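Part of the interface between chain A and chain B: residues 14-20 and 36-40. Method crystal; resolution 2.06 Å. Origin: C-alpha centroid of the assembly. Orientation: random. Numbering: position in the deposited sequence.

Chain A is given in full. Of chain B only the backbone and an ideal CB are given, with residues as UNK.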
# COMPACT_ATOMS: atom_id res chain seq x y z
N PRO A 14 -10.36 -7.60 8.60
CA PRO A 14 -11.10 -6.97 9.70
C PRO A 14 -10.65 -5.53 9.95
O PRO A 14 -11.47 -4.62 10.02
CB PRO A 14 -10.80 -7.89 10.88
CG PRO A 14 -10.67 -9.24 10.22
CD PRO A 14 -9.82 -8.92 9.00
N GLN A 15 -9.34 -5.31 10.06
CA GLN A 15 -8.83 -3.97 10.30
C GLN A 15 -9.07 -3.05 9.11
O GLN A 15 -9.35 -1.86 9.28
CB GLN A 15 -7.34 -4.01 10.65
CG GLN A 15 -7.07 -4.49 12.06
CD GLN A 15 -5.59 -4.55 12.38
OE1 GLN A 15 -4.86 -5.36 11.81
NE2 GLN A 15 -5.14 -3.70 13.30
N ALA A 16 -8.97 -3.60 7.90
CA ALA A 16 -9.19 -2.81 6.70
C ALA A 16 -10.63 -2.31 6.66
O ALA A 16 -10.89 -1.14 6.37
CB ALA A 16 -8.90 -3.65 5.45
N LEU A 17 -11.57 -3.21 6.94
CA LEU A 17 -12.98 -2.82 6.93
C LEU A 17 -13.27 -1.76 7.99
O LEU A 17 -14.07 -0.85 7.75
CB LEU A 17 -13.87 -4.05 7.15
CG LEU A 17 -13.76 -5.13 6.06
CD1 LEU A 17 -14.75 -6.25 6.34
CD2 LEU A 17 -14.04 -4.52 4.70
N ARG A 18 -12.63 -1.85 9.15
CA ARG A 18 -12.85 -0.84 10.17
C ARG A 18 -12.29 0.49 9.67
O ARG A 18 -12.85 1.54 9.94
CB ARG A 18 -12.19 -1.20 11.51
CG ARG A 18 -12.30 -0.07 12.53
CD ARG A 18 -11.85 -0.45 13.94
NE ARG A 18 -10.49 -0.97 13.98
CZ ARG A 18 -10.18 -2.26 13.84
NH1 ARG A 18 -11.14 -3.15 13.66
NH2 ARG A 18 -8.91 -2.64 13.89
N SER A 19 -11.18 0.42 8.94
CA SER A 19 -10.57 1.63 8.40
C SER A 19 -11.49 2.27 7.36
O SER A 19 -11.58 3.50 7.28
CB SER A 19 -9.21 1.30 7.77
OG SER A 19 -8.25 1.05 8.78
N VAL A 20 -12.18 1.46 6.57
CA VAL A 20 -13.12 2.00 5.59
C VAL A 20 -14.27 2.69 6.33
O VAL A 20 -14.74 3.75 5.92
CB VAL A 20 -13.67 0.89 4.67
CG1 VAL A 20 -14.76 1.47 3.77
CG2 VAL A 20 -12.54 0.32 3.81
N UNK B 36 0.52 7.48 10.94
CA UNK B 36 0.46 6.12 11.48
C UNK B 36 -0.94 5.80 11.99
O UNK B 36 -1.52 6.56 12.76
CB UNK B 36 1.48 5.94 12.60
N UNK B 37 -1.50 4.68 11.52
CA UNK B 37 -2.81 4.25 11.95
C UNK B 37 -2.88 2.75 12.16
O UNK B 37 -1.88 2.04 11.98
CB UNK B 37 -3.86 4.68 10.93
N UNK B 38 -4.06 2.26 12.54
CA UNK B 38 -4.23 0.85 12.86
C UNK B 38 -3.20 0.51 13.95
O UNK B 38 -2.91 1.36 14.79
CB UNK B 38 -4.06 -0.03 11.62
N UNK B 39 -2.64 -0.69 13.94
CA UNK B 39 -1.70 -1.08 14.99
C UNK B 39 -0.39 -0.30 15.04
O UNK B 39 0.27 -0.25 16.08
CB UNK B 39 -1.37 -2.57 14.83
N UNK B 40 -0.02 0.32 13.93
CA UNK B 40 1.23 1.07 13.89
C UNK B 40 1.24 2.24 14.88
O UNK B 40 2.31 2.74 15.25
CB UNK B 40 1.48 1.59 12.47

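Chain A offers a short run of helix, about two turns, and the side facing chain B is set by A:Gln15 and A:Ser19, one turn apart, whose CA-to-CB bonds both point toward the partner. What they offer is polar: a hydroxyl, a carboxamide, and the backbone oxygen A:Gln15 O, which already accepts from A:Ser19 N at 2.9 Å.

Position 36 lies too far off for this helix to set any rule. Its extended backbone, phi/psi -105/128, would accept many residues, branched or not, and chain A does not choose among them. The deposited residue is B:Leu36, which makes no contact here.

At position 37 the CA-to-CB bond runs sideways, and the ideal CB has nothing of the helix within 5.5 Å. A short side chain would not reach the helix; a longer polar one, such as His or Gln, could turn toward the hydroxyl of A:Ser19. The deposited B:His37 takes chi1 near +66° (p) and brings its ring edge round to that serine, yet B:His37 ND1 stops 4.1 Å from A:Ser19 OG. A water bridges the two, its O 2.9 Å from A:Ser19 OG and 3.3 Å from B:His37 ND1, hydrogen-bonded to both.

Position 38 is the heart of the contact. Its CA-to-CB bond points toward the helix, with the ideal CB 4.2 Å from A:Gln15 NE2 and 5.2 Å from A:Ser19 OG. The backbone, at phi/psi 56/-145, favours Gly most, and any residue with a CB pays some strain there, but glycine would offer nothing to the hydroxyl. Reaching it calls for a polar side chain of some length, preferably a donor since A:Gln15 O lies close by: Gln, or perhaps Lys. The deposited residue is B:Gln38, extended with chi1 m and chi2 t, and B:Gln38 NE2 donates to A:Ser19 OG at 3.0 Å, almost perfectly straight at 177°. B:Gln38 NE2 also lies 3.4 Å from A:Gln15 O and 3.8 Å from A:Gln15 CB, so the amide end settles against the helix between the two residues.

Position 39 points sideways, its ideal CB 4.2 Å from A:Gln15 NE2. A small residue, Ser, Ala or Gly, would sit easily beside that amide, and a polar one could suit it too. B:Ser39 is found, its CB packed 4.2 Å from A:Gln15 NE2 while its hydroxyl is hydrogen-bonded elsewhere in the structure.

Position 40 is out of reach of the helix, which sets no preference there. It is B:Ala40, whose backbone N makes a weak hydrogen bond to B:His37 O at 3.2 Å.

Chain B 36-40: LHQSA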
# COMPACT_ATOMS: atom_id res chain seq x y z
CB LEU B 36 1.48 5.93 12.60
CG LEU B 36 2.96 6.13 12.22
CD1 LEU B 36 3.31 7.62 12.25
CD2 LEU B 36 3.85 5.38 13.19
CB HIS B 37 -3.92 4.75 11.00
CG HIS B 37 -3.86 4.17 9.62
ND1 HIS B 37 -4.89 3.41 9.10
CD2 HIS B 37 -2.95 4.29 8.63
CE1 HIS B 37 -4.61 3.08 7.85
NE2 HIS B 37 -3.44 3.61 7.54
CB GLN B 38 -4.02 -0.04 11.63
CG GLN B 38 -5.07 0.14 10.54
CD GLN B 38 -5.06 -0.99 9.51
OE1 GLN B 38 -4.13 -1.80 9.48
NE2 GLN B 38 -6.09 -1.04 8.67
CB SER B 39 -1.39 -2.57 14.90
OG SER B 39 -0.65 -2.87 13.73
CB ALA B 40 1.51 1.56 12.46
O HOH W 1 -7.69 3.10 10.75
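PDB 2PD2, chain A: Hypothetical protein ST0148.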